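Local coordinates for protein phosphoglycerate oxidoreductase (Rhizobium etli, PDB 4HY3) that probably reduces glyoxylate or hydroxypyruvate with a nicotinamide cofactor, as a member of the D-isomer specific 2-hydroxyacid dehydrogenase family, at residues Glu36-Ser39 with Leu40-Phe44; Ala67-Asp71 with Asp72-Arg76; Ala278-Ser282 with Gly283-Ala287. One frame throughout, in Å; residues are numbered along the deposited sequence.

Contact 1 (Glu36-Ser39 with Leu40-Phe44); sequences EPRS and LDLIF
Ser39 grips the first turn of helix 40-43 twice, as its N-cap. Its OG accepts from Leu42 N at 3.2 Å with an N-H...O angle of 159°, the side-chain capping bond, and its backbone O takes Ile43 N at 3.0 Å. The capping bond depends on the first torsion: chi1 of 76° sets OG between the backbone N and the carbonyl carbon, facing the amides at the start of the helix. An alanine here would remove OG and would probably leave Leu42 N without its capping acceptor, making the helix start less well defined. Outward from the cap, Arg38 runs past the same turn, its CD 4.4 Å from both Leu42 CD2 and Ile43 CG2, a loose apolar approach. Its guanidinium goes elsewhere, NH1 bonding to Val103 O, while Phe323 and Met326 of helix 320-338 touch the Arg38 side chain. The carboxylate of Asp41 likewise looks outside, forming a salt bridge with Arg49. Ile43 turns its side chain back toward the cap residue, and Leu42 leans on the capping hydroxyl itself, its CB 3.6 Å from Ser39 OG.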
# COMPACT_ATOMS: atom_id res chain seq x y z
N GLU A 36 22.53 30.58 10.89
CA GLU A 36 22.78 31.42 9.71
C GLU A 36 23.36 30.64 8.56
O GLU A 36 24.25 29.84 8.77
CB GLU A 36 23.79 32.45 10.14
CG GLU A 36 24.07 32.33 11.64
CD GLU A 36 23.09 33.10 12.53
OE1 GLU A 36 22.13 33.69 12.00
OE2 GLU A 36 23.28 33.11 13.77
N PRO A 37 22.88 30.84 7.32
CA PRO A 37 21.88 31.75 6.77
C PRO A 37 20.44 31.29 7.06
O PRO A 37 19.52 31.82 6.48
CB PRO A 37 22.13 31.60 5.26
CG PRO A 37 22.43 30.14 5.10
CD PRO A 37 23.32 29.85 6.30
N ARG A 38 20.25 30.29 7.90
CA ARG A 38 18.92 29.92 8.34
C ARG A 38 18.69 30.66 9.64
O ARG A 38 19.63 31.35 10.10
CB ARG A 38 18.86 28.43 8.57
CG ARG A 38 19.13 27.63 7.31
CD ARG A 38 17.84 27.31 6.57
NE ARG A 38 17.99 27.52 5.13
CZ ARG A 38 18.55 26.66 4.28
NH1 ARG A 38 19.06 25.50 4.68
NH2 ARG A 38 18.60 26.98 3.00
N SER A 39 17.50 30.57 10.23
CA SER A 39 17.27 31.15 11.55
C SER A 39 16.22 30.39 12.35
O SER A 39 15.29 29.82 11.79
CB SER A 39 16.79 32.59 11.41
OG SER A 39 15.41 32.61 11.02
N LEU A 40 16.33 30.47 13.67
CA LEU A 40 15.27 29.97 14.55
C LEU A 40 13.84 30.34 14.12
O LEU A 40 12.96 29.47 14.04
CB LEU A 40 15.52 30.39 15.99
CG LEU A 40 16.84 29.84 16.50
CD1 LEU A 40 17.06 30.24 17.95
CD2 LEU A 40 16.90 28.33 16.31
N ASP A 41 13.62 31.63 13.84
CA ASP A 41 12.30 32.11 13.41
C ASP A 41 11.75 31.34 12.22
O ASP A 41 10.59 30.98 12.24
CB ASP A 41 12.31 33.60 13.14
CG ASP A 41 12.28 34.40 14.42
OD1 ASP A 41 11.27 34.35 15.13
OD2 ASP A 41 13.27 35.08 14.75
N LEU A 42 12.62 31.04 11.24
CA LEU A 42 12.29 30.29 10.02
C LEU A 42 12.09 28.78 10.19
O LEU A 42 11.23 28.19 9.50
CB LEU A 42 13.34 30.51 8.91
CG LEU A 42 13.17 29.79 7.54
CD1 LEU A 42 11.89 30.20 6.81
CD2 LEU A 42 14.36 29.98 6.63
N ILE A 43 12.89 28.17 11.05
CA ILE A 43 12.90 26.72 11.14
C ILE A 43 12.08 26.13 12.30
O ILE A 43 12.00 24.91 12.49
CB ILE A 43 14.34 26.16 11.07
CG1 ILE A 43 15.21 26.61 12.29
CG2 ILE A 43 14.98 26.60 9.77
CD1 ILE A 43 16.41 25.73 12.63
N PHE A 44 11.39 26.97 13.06
CA PHE A 44 10.61 26.44 14.17
C PHE A 44 9.17 26.94 14.14
O PHE A 44 8.95 28.15 14.26
CB PHE A 44 11.30 26.84 15.48
CG PHE A 44 12.47 25.97 15.82
CD1 PHE A 44 12.29 24.74 16.49
CD2 PHE A 44 13.74 26.33 15.46
CE1 PHE A 44 13.36 23.92 16.81
CE2 PHE A 44 14.81 25.49 15.79
CZ PHE A 44 14.62 24.29 16.45

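Contact 2 (Ala67-Asp71 with Asp72-Arg76); sequences AGLGD and DILGR
Leu69 and Ile73 meet with their side chains crossing at about a right angle, Leu69 CG lying 3.8 Å from Ile73 CG2. That methyl is the branch of Ile73 anti to its backbone N, while CG1 stands beside the N (chi1 -82°); the beta-branch thus gives CG2 to Leu69, while the longer branch reaches Gly70, CD1 lying 4.0 Å from Gly70 N. CB of Leu69 also packs 4.1 Å from Leu74 CG, so one leucine touches two successive residues of the turn.

Leu74 closes the turn through its backbone as well. Its N donates to Gly70 O at 2.8 Å, almost straight at 171°. The leucine side chain folds back against the same oxygen as well as Leu69 CB, and Ile66, Arg93 and Met94 touch it from outside.

On the polar side, Asp72 and Arg76 form a salt bridge one turn apart. Arg76 NH1 donates to Asp72 OD1 at 2.9 Å from the syn side, with OD1 in the guanidinium plane but NH1 out of the carboxylate plane. NH1 is also 2.7 Å from Asp72 OD2. Arg76 NH2 has a second acid, Glu57, and Asp71 OD2 pairs with Arg93. Asp72 and Arg76 thus make an i to i+4 ion pair along a single short helical turn, which leads directly into strand 77-82 of the mixed sheet. The order of the parallel strands there, 57-60, 30-34, 77-82, 99-101 and 122-125, is consistent with the flavodoxin-like substrate-binding domain of 2-hydroxyacid dehydrogenases.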
# COMPACT_ATOMS: atom_id res chain seq x y z
N ALA A 67 34.07 31.04 19.38
CA ALA A 67 35.11 31.04 20.39
C ALA A 67 34.88 32.15 21.40
O ALA A 67 35.33 32.06 22.54
CB ALA A 67 36.48 31.17 19.74
N GLY A 68 34.14 33.18 20.97
CA GLY A 68 33.92 34.38 21.77
C GLY A 68 32.99 34.18 22.94
O GLY A 68 32.97 35.00 23.85
N LEU A 69 32.21 33.11 22.91
CA LEU A 69 31.21 32.83 23.95
C LEU A 69 31.79 32.69 25.35
O LEU A 69 33.01 32.57 25.54
CB LEU A 69 30.48 31.52 23.59
CG LEU A 69 29.12 31.50 22.87
CD1 LEU A 69 28.68 32.88 22.42
CD2 LEU A 69 29.13 30.51 21.73
N GLY A 70 30.91 32.66 26.35
CA GLY A 70 31.35 32.30 27.71
C GLY A 70 32.20 31.04 27.73
O GLY A 70 31.85 30.02 27.15
N ASP A 71 33.35 31.11 28.38
CA ASP A 71 34.11 29.91 28.70
C ASP A 71 33.27 29.00 29.62
O ASP A 71 33.48 27.79 29.68
CB ASP A 71 35.42 30.30 29.38
CG ASP A 71 36.50 29.25 29.22
OD1 ASP A 71 36.86 28.65 30.25
OD2 ASP A 71 36.98 29.05 28.07
N ASP A 72 32.31 29.62 30.31
CA ASP A 72 31.22 28.91 30.96
C ASP A 72 30.24 28.30 29.96
O ASP A 72 29.87 27.13 30.08
CB ASP A 72 30.44 29.85 31.88
CG ASP A 72 29.17 29.21 32.43
OD1 ASP A 72 29.14 27.99 32.67
OD2 ASP A 72 28.17 29.94 32.63
N ILE A 73 29.78 29.11 29.00
CA ILE A 73 28.81 28.65 27.99
C ILE A 73 29.41 27.43 27.26
O ILE A 73 28.79 26.38 27.19
CB ILE A 73 28.32 29.80 27.05
CG1 ILE A 73 27.19 30.59 27.73
CG2 ILE A 73 27.81 29.29 25.71
CD1 ILE A 73 27.05 32.03 27.26
N LEU A 74 30.65 27.54 26.81
CA LEU A 74 31.30 26.46 26.07
C LEU A 74 31.50 25.17 26.88
O LEU A 74 31.63 24.09 26.31
CB LEU A 74 32.63 26.96 25.53
CG LEU A 74 32.39 28.07 24.52
CD1 LEU A 74 33.61 28.97 24.37
CD2 LEU A 74 31.97 27.46 23.19
N GLY A 75 31.53 25.29 28.20
CA GLY A 75 31.78 24.15 29.05
C GLY A 75 30.61 23.20 29.11
O GLY A 75 30.80 21.99 29.27
N ARG A 76 29.41 23.77 28.96
CA ARG A 76 28.16 23.05 29.14
C ARG A 76 27.40 22.70 27.82
O ARG A 76 26.47 21.89 27.84
CB ARG A 76 27.25 23.89 30.01
CG ARG A 76 27.75 24.14 31.43
CD ARG A 76 27.29 25.48 32.00
NE ARG A 76 25.95 25.87 31.55
CZ ARG A 76 25.53 27.13 31.46
NH1 ARG A 76 26.33 28.13 31.82
NH2 ARG A 76 24.30 27.40 31.02

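Contact 3 (Ala278-Ser282 with Gly283-Ala287); sequences AAVSS and GHIVA
Ile285 folds back against the last turn of helix 273-281, meeting Ala279 with CG1 and Val280 with CD1, where a Schellman motif ends the helix. The Ala279 contact is CB to CG1 at 3.7 Å. With Val280 the two side chains cross at about a right angle, CG2 of the valine 3.8 Å from CD1 of the isoleucine. Chi1 of 44° puts Ile285 CG1 between its backbone N and carbonyl carbon, which turns the longer branch toward the helix. The turn belongs to the Rossmann-type NAD-binding domain, inside the beta-alpha-beta unit of strand 261-264, helix 273-281 and strand 286-289; neighbours there are Leu306, touching Val280, and Ala260, touching Ile285.

Gly283, at positive phi (81°), is the C' residue of the motif. His284 N donates to Ala279 O at 2.8 Å; the partner bond, Gly283 N to Val280 O, is weak and less securely placed. The imidazole is carried away from the helix, where the His284 side chain touches Arg258, while its CB remains beside the turn. Ala279 O also takes the hydroxyl of Ser282, whose OG lies 2.8 Å from Ala279 O and 55° out of its carbonyl plane.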
# COMPACT_ATOMS: atom_id res chain seq x y z
N ALA A 278 17.51 21.72 -27.94
CA ALA A 278 17.54 21.21 -29.29
C ALA A 278 16.53 20.07 -29.49
O ALA A 278 15.75 20.11 -30.44
CB ALA A 278 18.94 20.76 -29.66
N ALA A 279 16.53 19.09 -28.57
CA ALA A 279 15.60 17.95 -28.63
C ALA A 279 14.14 18.36 -28.42
O ALA A 279 13.23 17.64 -28.85
CB ALA A 279 15.99 16.88 -27.64
N VAL A 280 13.93 19.51 -27.80
CA VAL A 280 12.57 19.99 -27.59
C VAL A 280 11.99 20.70 -28.82
O VAL A 280 10.90 20.36 -29.25
CB VAL A 280 12.39 20.90 -26.34
CG1 VAL A 280 10.94 20.83 -25.85
CG2 VAL A 280 13.36 20.55 -25.22
N SER A 281 12.70 21.70 -29.35
CA SER A 281 12.23 22.39 -30.56
C SER A 281 12.07 21.38 -31.68
O SER A 281 11.00 21.30 -32.31
CB SER A 281 13.18 23.50 -30.99
OG SER A 281 14.51 23.01 -30.94
N SER A 282 13.11 20.57 -31.89
CA SER A 282 13.05 19.45 -32.84
C SER A 282 11.74 18.74 -32.63
O SER A 282 11.19 18.14 -33.54
CB SER A 282 14.20 18.45 -32.61
OG SER A 282 13.89 17.49 -31.61
N GLY A 283 11.25 18.82 -31.40
CA GLY A 283 9.98 18.24 -31.06
C GLY A 283 10.13 16.76 -30.82
O GLY A 283 9.15 16.03 -30.97
N HIS A 284 11.34 16.33 -30.47
CA HIS A 284 11.53 14.91 -30.15
C HIS A 284 10.85 14.62 -28.86
O HIS A 284 9.76 14.05 -28.87
CB HIS A 284 13.00 14.49 -30.09
CG HIS A 284 13.19 13.00 -29.99
ND1 HIS A 284 14.08 12.43 -29.15
CD2 HIS A 284 12.57 11.94 -30.66
CE1 HIS A 284 14.04 11.08 -29.28
NE2 HIS A 284 13.11 10.78 -30.20
N ILE A 285 11.50 15.01 -27.75
CA ILE A 285 10.96 14.88 -26.40
C ILE A 285 10.23 16.15 -25.99
O ILE A 285 10.35 17.20 -26.64
CB ILE A 285 12.06 14.61 -25.34
CG1 ILE A 285 13.29 15.50 -25.54
CG2 ILE A 285 12.49 13.16 -25.34
CD1 ILE A 285 13.27 16.80 -24.75
N VAL A 286 9.49 16.02 -24.89
CA VAL A 286 8.87 17.16 -24.20
C VAL A 286 9.50 17.29 -22.79
O VAL A 286 9.98 16.31 -22.23
CB VAL A 286 7.34 16.97 -24.20
CG1 VAL A 286 6.89 16.09 -23.03
CG2 VAL A 286 6.63 18.31 -24.26
N ALA A 287 9.54 18.49 -22.22
CA ALA A 287 10.29 18.66 -20.95
C ALA A 287 9.85 19.74 -19.90
O ALA A 287 9.03 20.61 -20.16
CB ALA A 287 11.78 18.77 -21.24

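How the contacts relate
The three contacts follow one another along the chain without overlapping. Contacts 1 and 2 share the mixed sheet region: the first follows strand 30-34, the second lies between strand 57-60 and strand 77-82. Their centres are 22 Å apart with nearest atoms about 10 Å apart. Contact 3 belongs to the separate parallel sheet of the NAD-binding domain, joining helix 273-281 to strand 286-289, and sits across the centre of the chain, 41 Å from contact 1 and 59 Å from contact 2, centre to centre. Two local turns thus lie in the mixed-sheet domain and one in the NAD-binding domain, as separate local features of a two-domain fold.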